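Local coordinates for protein catechol 2,3-dioxygenase (Rhodococcus sp., PDB 2WL9) that probably cleaves the ring of catechol-type aromatic substrates next to their paired hydroxyls, as an iron-dependent type I extradiol dioxygenase in aromatic hydrocarbon catabolism, at residues C[5-10]-C[148-153]; C[60-65]-C[208-213]. All blocks are in the same frame, centred on the assembly; numbering follows the deposited sequence.

Contact 1 (C[5-10]-C[148-153]); sequences TELGYL and GHIIIR. With FE (Fe (III) ion), chain K.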
loop_
_atom_site.group_PDB
_atom_site.type_symbol
_atom_site.label_atom_id
_atom_site.label_comp_id
_atom_site.label_asym_id
_atom_site.label_seq_id
_atom_site.Cartn_x
_atom_site.Cartn_y
_atom_site.Cartn_z
ATOM N N THR C 5 14.283 27.221 -0.279
ATOM C CA THR C 5 13.682 25.900 -0.481
ATOM C C THR C 5 14.473 24.987 -1.437
ATOM O O THR C 5 14.275 23.763 -1.429
ATOM C CB THR C 5 12.248 26.033 -1.008
ATOM O OG1 THR C 5 12.274 26.748 -2.249
ATOM C CG2 THR C 5 11.358 26.788 -0.010
ATOM N N GLU C 6 15.342 25.584 -2.262
ATOM C CA GLU C 6 16.196 24.840 -3.212
ATOM C C GLU C 6 17.215 25.741 -3.903
ATOM O O GLU C 6 17.033 26.961 -3.975
ATOM C CB GLU C 6 15.363 24.151 -4.305
ATOM C CG GLU C 6 14.461 25.111 -5.108
ATOM C CD GLU C 6 13.733 24.433 -6.265
ATOM O OE1 GLU C 6 14.385 24.067 -7.261
ATOM O OE2 GLU C 6 12.500 24.283 -6.192
ATOM N N LEU C 7 18.274 25.121 -4.425
ATOM C CA LEU C 7 19.173 25.792 -5.345
ATOM C C LEU C 7 18.494 25.825 -6.722
ATOM O O LEU C 7 18.453 24.817 -7.422
ATOM C CB LEU C 7 20.483 25.032 -5.422
ATOM C CG LEU C 7 21.610 25.618 -6.266
ATOM C CD1 LEU C 7 22.055 26.968 -5.741
ATOM C CD2 LEU C 7 22.780 24.638 -6.293
ATOM N N GLY C 8 17.955 26.978 -7.089
ATOM C CA GLY C 8 17.106 27.094 -8.275
ATOM C C GLY C 8 17.871 27.179 -9.583
ATOM O O GLY C 8 17.548 26.470 -10.545
ATOM N N TYR C 9 18.868 28.059 -9.627
ATOM C CA TYR C 9 19.655 28.274 -10.842
ATOM C C TYR C 9 21.090 28.705 -10.564
ATOM O O TYR C 9 21.437 29.070 -9.440
ATOM C CB TYR C 9 18.976 29.278 -11.796
ATOM C CG TYR C 9 18.748 30.678 -11.245
ATOM C CD1 TYR C 9 17.459 31.118 -10.955
ATOM C CD2 TYR C 9 19.812 31.567 -11.039
ATOM C CE1 TYR C 9 17.224 32.401 -10.465
ATOM C CE2 TYR C 9 19.589 32.855 -10.541
ATOM C CZ TYR C 9 18.296 33.262 -10.257
ATOM O OH TYR C 9 18.057 34.523 -9.769
ATOM N N LEU C 10 21.911 28.628 -11.604
ATOM C CA LEU C 10 23.263 29.166 -11.603
ATOM C C LEU C 10 23.464 29.990 -12.866
ATOM O O LEU C 10 23.042 29.591 -13.951
ATOM C CB LEU C 10 24.301 28.042 -11.589
ATOM C CG LEU C 10 24.457 27.147 -10.369
ATOM C CD1 LEU C 10 25.394 25.997 -10.716
ATOM C CD2 LEU C 10 24.996 27.943 -9.177
ATOM N N GLY C 148 20.909 20.612 -8.334
ATOM C CA GLY C 148 21.984 19.737 -7.871
ATOM C C GLY C 148 22.653 20.388 -6.676
ATOM O O GLY C 148 21.982 21.035 -5.880
ATOM N N HIS C 149 23.967 20.222 -6.543
ATOM C CA HIS C 149 24.718 20.933 -5.506
ATOM C C HIS C 149 26.037 21.486 -6.001
ATOM O O HIS C 149 26.532 21.074 -7.046
ATOM C CB HIS C 149 24.928 20.072 -4.258
ATOM C CG HIS C 149 25.936 18.978 -4.416
ATOM N ND1 HIS C 149 25.596 17.644 -4.354
ATOM C CD2 HIS C 149 27.280 19.016 -4.591
ATOM C CE1 HIS C 149 26.683 16.908 -4.498
ATOM N NE2 HIS C 149 27.718 17.717 -4.647
ATOM N N ILE C 150 26.612 22.397 -5.223
ATOM C CA ILE C 150 27.834 23.099 -5.601
ATOM C C ILE C 150 28.803 23.243 -4.434
ATOM O O ILE C 150 28.389 23.457 -3.287
ATOM C CB ILE C 150 27.530 24.518 -6.163
ATOM C CG1 ILE C 150 26.695 25.337 -5.160
ATOM C CG2 ILE C 150 26.860 24.412 -7.542
ATOM C CD1 ILE C 150 26.373 26.762 -5.601
ATOM N N ILE C 151 30.092 23.132 -4.738
ATOM C CA ILE C 151 31.132 23.519 -3.793
ATOM C C ILE C 151 31.720 24.857 -4.225
ATOM O O ILE C 151 32.201 25.001 -5.360
ATOM C CB ILE C 151 32.230 22.447 -3.644
ATOM C CG1 ILE C 151 31.695 21.273 -2.823
ATOM C CG2 ILE C 151 33.483 23.042 -2.979
ATOM C CD1 ILE C 151 32.749 20.258 -2.389
ATOM N N ILE C 152 31.658 25.828 -3.319
ATOM C CA ILE C 152 32.058 27.204 -3.623
ATOM C C ILE C 152 33.120 27.726 -2.655
ATOM O O ILE C 152 33.285 27.190 -1.557
ATOM C CB ILE C 152 30.838 28.163 -3.687
ATOM C CG1 ILE C 152 30.063 28.175 -2.359
ATOM C CG2 ILE C 152 29.925 27.793 -4.874
ATOM C CD1 ILE C 152 28.964 29.228 -2.292
ATOM N N ARG C 153 33.831 28.768 -3.077
ATOM C CA ARG C 153 34.932 29.338 -2.305
ATOM C C ARG C 153 34.442 30.119 -1.093
ATOM O O ARG C 153 33.558 30.971 -1.199
ATOM C CB ARG C 153 35.789 30.230 -3.205
ATOM C CG ARG C 153 37.123 30.664 -2.612
ATOM C CD ARG C 153 37.988 31.308 -3.685
ATOM N NE ARG C 153 37.325 32.464 -4.284
ATOM C CZ ARG C 153 37.658 33.005 -5.452
ATOM N NH1 ARG C 153 38.657 32.505 -6.167
ATOM N NH2 ARG C 153 36.985 34.054 -5.909
HETATM FE FE FE K . 29.801 16.653 -4.665
#
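Leu-7 and Leu-10 meet Ile-150 where the sheet of the N-terminal VOC domain faces the iron-binding sheet of the C-terminal one, a buried seam close to the centre of the chain. Strands 6-10 and 149-152 run at 83° to each other, their axes 9.2 Å apart, and no hydrogen bond joins the two segments. Ile-150 is gripped at three of its carbons. Its CG2 lies 3.8 Å from CD1 of Leu-10 and its CD1 lies 4.0 Å from CD2 of Leu-10, the two side chains lying alongside each other but running in opposite senses. CG1 of Ile-150, set between the backbone N and the carbonyl carbon (chi1 55°), is 4.1 Å from CD2 of Leu-7. That same CD2 of Leu-7 also rests 3.7 Å from the carbonyl O of Gly-148. One short strand serves both the domain interface and the metal site: CB of Ile-150 points toward segment 5-10, that of His-149 away. On that far side His-149 NE2 binds the iron at 2.3 Å, and His-212 and Glu-263 complete the two-histidine, one-carboxylate triad of extradiol dioxygenases. Next to Leu-7 on strand 6-14, Glu-6 forms salt bridges with Arg-68 and Arg-51.

Contact 2 (C[60-65]-C[208-213]); sequences DDLAYI and KRINHL. With FE (Fe (III) ion), chain K.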
loop_
_atom_site.group_PDB
_atom_site.type_symbol
_atom_site.label_atom_id
_atom_site.label_comp_id
_atom_site.label_asym_id
_atom_site.label_seq_id
_atom_site.Cartn_x
_atom_site.Cartn_y
_atom_site.Cartn_z
ATOM N N ASP C 60 35.565 32.366 -17.236
ATOM C CA ASP C 60 35.211 30.955 -17.068
ATOM C C ASP C 60 35.022 30.608 -15.601
ATOM O O ASP C 60 35.843 29.914 -14.996
ATOM C CB ASP C 60 36.252 30.046 -17.723
ATOM C CG ASP C 60 36.047 29.917 -19.217
ATOM O OD1 ASP C 60 34.948 29.496 -19.641
ATOM O OD2 ASP C 60 36.983 30.247 -19.969
ATOM N N ASP C 61 33.926 31.101 -15.034
ATOM C CA ASP C 61 33.661 30.942 -13.618
ATOM C C ASP C 61 32.170 31.093 -13.337
ATOM O O ASP C 61 31.353 31.299 -14.246
ATOM C CB ASP C 61 34.464 31.984 -12.816
ATOM C CG ASP C 61 34.862 31.496 -11.430
ATOM O OD1 ASP C 61 34.159 30.636 -10.843
ATOM O OD2 ASP C 61 35.894 31.985 -10.921
ATOM N N LEU C 62 31.823 30.963 -12.063
ATOM C CA LEU C 62 30.468 31.213 -11.599
ATOM C C LEU C 62 30.189 32.715 -11.646
ATOM O O LEU C 62 31.039 33.518 -11.246
ATOM C CB LEU C 62 30.337 30.700 -10.166
ATOM C CG LEU C 62 29.049 30.887 -9.368
ATOM C CD1 LEU C 62 27.953 29.969 -9.860
ATOM C CD2 LEU C 62 29.377 30.584 -7.921
ATOM N N ALA C 63 29.004 33.079 -12.141
ATOM C CA ALA C 63 28.542 34.474 -12.184
ATOM C C ALA C 63 27.570 34.810 -11.043
ATOM O O ALA C 63 27.688 35.872 -10.418
ATOM C CB ALA C 63 27.909 34.793 -13.550
ATOM N N TYR C 64 26.618 33.911 -10.775
ATOM C CA TYR C 64 25.674 34.079 -9.661
ATOM C C TYR C 64 24.970 32.785 -9.244
ATOM O O TYR C 64 24.806 31.859 -10.044
ATOM C CB TYR C 64 24.637 35.180 -9.948
ATOM C CG TYR C 64 23.960 35.091 -11.300
ATOM C CD1 TYR C 64 22.846 34.269 -11.505
ATOM C CD2 TYR C 64 24.427 35.850 -12.372
ATOM C CE1 TYR C 64 22.226 34.203 -12.753
ATOM C CE2 TYR C 64 23.830 35.790 -13.609
ATOM C CZ TYR C 64 22.731 34.974 -13.802
ATOM O OH TYR C 64 22.165 34.943 -15.050
ATOM N N ILE C 65 24.559 32.742 -7.978
ATOM C CA ILE C 65 23.845 31.594 -7.412
ATOM C C ILE C 65 22.406 31.995 -7.061
ATOM O O ILE C 65 22.198 32.920 -6.287
ATOM C CB ILE C 65 24.547 31.093 -6.142
ATOM C CG1 ILE C 65 25.983 30.653 -6.448
ATOM C CG2 ILE C 65 23.763 29.946 -5.499
ATOM C CD1 ILE C 65 26.917 30.716 -5.234
ATOM N N LYS C 208 39.032 29.408 -8.406
ATOM C CA LYS C 208 37.777 29.873 -8.994
ATOM C C LYS C 208 36.695 29.968 -7.911
ATOM O O LYS C 208 36.867 29.429 -6.818
ATOM C CB LYS C 208 37.346 28.953 -10.144
ATOM C CG LYS C 208 38.225 29.079 -11.399
ATOM C CD LYS C 208 37.633 28.348 -12.597
ATOM C CE LYS C 208 38.402 28.668 -13.889
ATOM N NZ LYS C 208 39.759 28.058 -13.931
ATOM N N ARG C 209 35.598 30.668 -8.210
ATOM C CA ARG C 209 34.469 30.781 -7.278
ATOM C C ARG C 209 33.817 29.433 -7.003
ATOM O O ARG C 209 33.244 29.219 -5.935
ATOM C CB ARG C 209 33.399 31.729 -7.820
ATOM C CG ARG C 209 33.690 33.203 -7.634
ATOM C CD ARG C 209 32.571 34.030 -8.248
ATOM N NE ARG C 209 32.775 35.460 -8.022
ATOM C CZ ARG C 209 32.315 36.421 -8.815
ATOM N NH1 ARG C 209 31.622 36.116 -9.909
ATOM N NH2 ARG C 209 32.555 37.694 -8.517
ATOM N N ILE C 210 33.896 28.539 -7.985
ATOM C CA ILE C 210 33.216 27.243 -7.927
ATOM C C ILE C 210 34.208 26.101 -8.168
ATOM O O ILE C 210 35.094 26.201 -9.031
ATOM C CB ILE C 210 32.011 27.208 -8.928
ATOM C CG1 ILE C 210 31.185 25.919 -8.808
ATOM C CG2 ILE C 210 32.471 27.445 -10.372
ATOM C CD1 ILE C 210 29.721 26.088 -9.259
ATOM N N ASN C 211 34.081 25.036 -7.380
ATOM C CA ASN C 211 34.884 23.842 -7.590
ATOM C C ASN C 211 34.146 22.840 -8.465
ATOM O O ASN C 211 34.682 22.374 -9.470
ATOM C CB ASN C 211 35.284 23.191 -6.269
ATOM C CG ASN C 211 35.982 21.864 -6.476
ATOM O OD1 ASN C 211 37.129 21.810 -6.931
ATOM N ND2 ASN C 211 35.291 20.782 -6.155
ATOM N N HIS C 212 32.921 22.504 -8.076
ATOM C CA HIS C 212 32.109 21.606 -8.884
ATOM C C HIS C 212 30.611 21.849 -8.765
ATOM O O HIS C 212 30.142 22.493 -7.833
ATOM C CB HIS C 212 32.460 20.128 -8.615
ATOM C CG HIS C 212 31.834 19.557 -7.380
ATOM N ND1 HIS C 212 32.449 19.591 -6.149
ATOM C CD2 HIS C 212 30.663 18.903 -7.197
ATOM C CE1 HIS C 212 31.674 18.997 -5.256
ATOM N NE2 HIS C 212 30.581 18.581 -5.864
ATOM N N LEU C 213 29.902 21.292 -9.713
ATOM C CA LEU C 213 28.479 21.160 -9.743
ATOM C C LEU C 213 28.153 19.691 -9.921
ATOM O O LEU C 213 28.677 19.057 -10.761
ATOM C CB LEU C 213 27.850 21.936 -10.872
ATOM C CG LEU C 213 26.415 21.644 -11.270
ATOM C CD1 LEU C 213 25.473 21.963 -10.190
ATOM C CD2 LEU C 213 26.058 22.320 -12.514
HETATM FE FE FE K . 29.801 16.653 -4.665
#
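Asp-61 and Leu-62 bind Arg-209 at a polar edge of the interface between the two VOC domains, just before the chain turns the corner at Asn-211; just past it, His-212 NE2 binds the iron at 2.4 Å. Three hydrogen bonds cross the contact, one of them weak; a fourth stays within segment 60-65. The backbone N of Arg-209 donates to Asp-61 OD2, on its syn lone pair, over 3.0 Å and at a nearly straight 167°; the weak branch goes to OD1. Asp-61 OD1 is also met on its anti side by the N of Leu-62, 2.7 Å away, which helps fix the rotation of the carboxylate. The guanidinium of Arg-209 does not pair with this acid: chi2 and chi3 near 180° stretch the chain out to NE, and NH1 donates to the carbonyl O of Leu-62, 3.0 Å away and in the guanidinium plane. The Asp-61 carboxylate thus accepts from backbone N-H groups, and Arg-209 bonds to a carbonyl of strand 61-65, which carries a classic beta bulge at Ala-63 and Tyr-64 opposite Gly-11.

Aliphatic contacts flank these bonds. The methylenes of Lys-208 lie against Asp-60 O, a buried oxygen with no hydrogen-bond partner, CE approaching it to 3.1 Å. Deeper in, Leu-62 and Ile-210 provide the apolar side, with CB of Leu-62 3.9 Å from CG2 of Ile-210.

In the fold
Contacts 1 and 2, their centres about 10 Å apart, stitch the same two sheets together. Along the chain their segments alternate: 5-10, 60-65, 148-153, 208-213. Strands 6-14 and 61-68 are antiparallel neighbours in the N-terminal sheet, 149-152 and 210-217 likewise in the C-terminal one. Contact 1 joins the first strands of the two domains, and contact 2 joins strand 61-68 to the start of its counterpart 210-217 and the loop before it, consistent with the repeated VOC fold. The contacts also touch directly: Ile-151 O lies 2.8 Å from Asn-211 N, probably a hydrogen bond, and Leu-7 packs on Ile-65. Each supplies one histidine ligand, placing the iron on C-terminal strands that lean against the N-terminal domain.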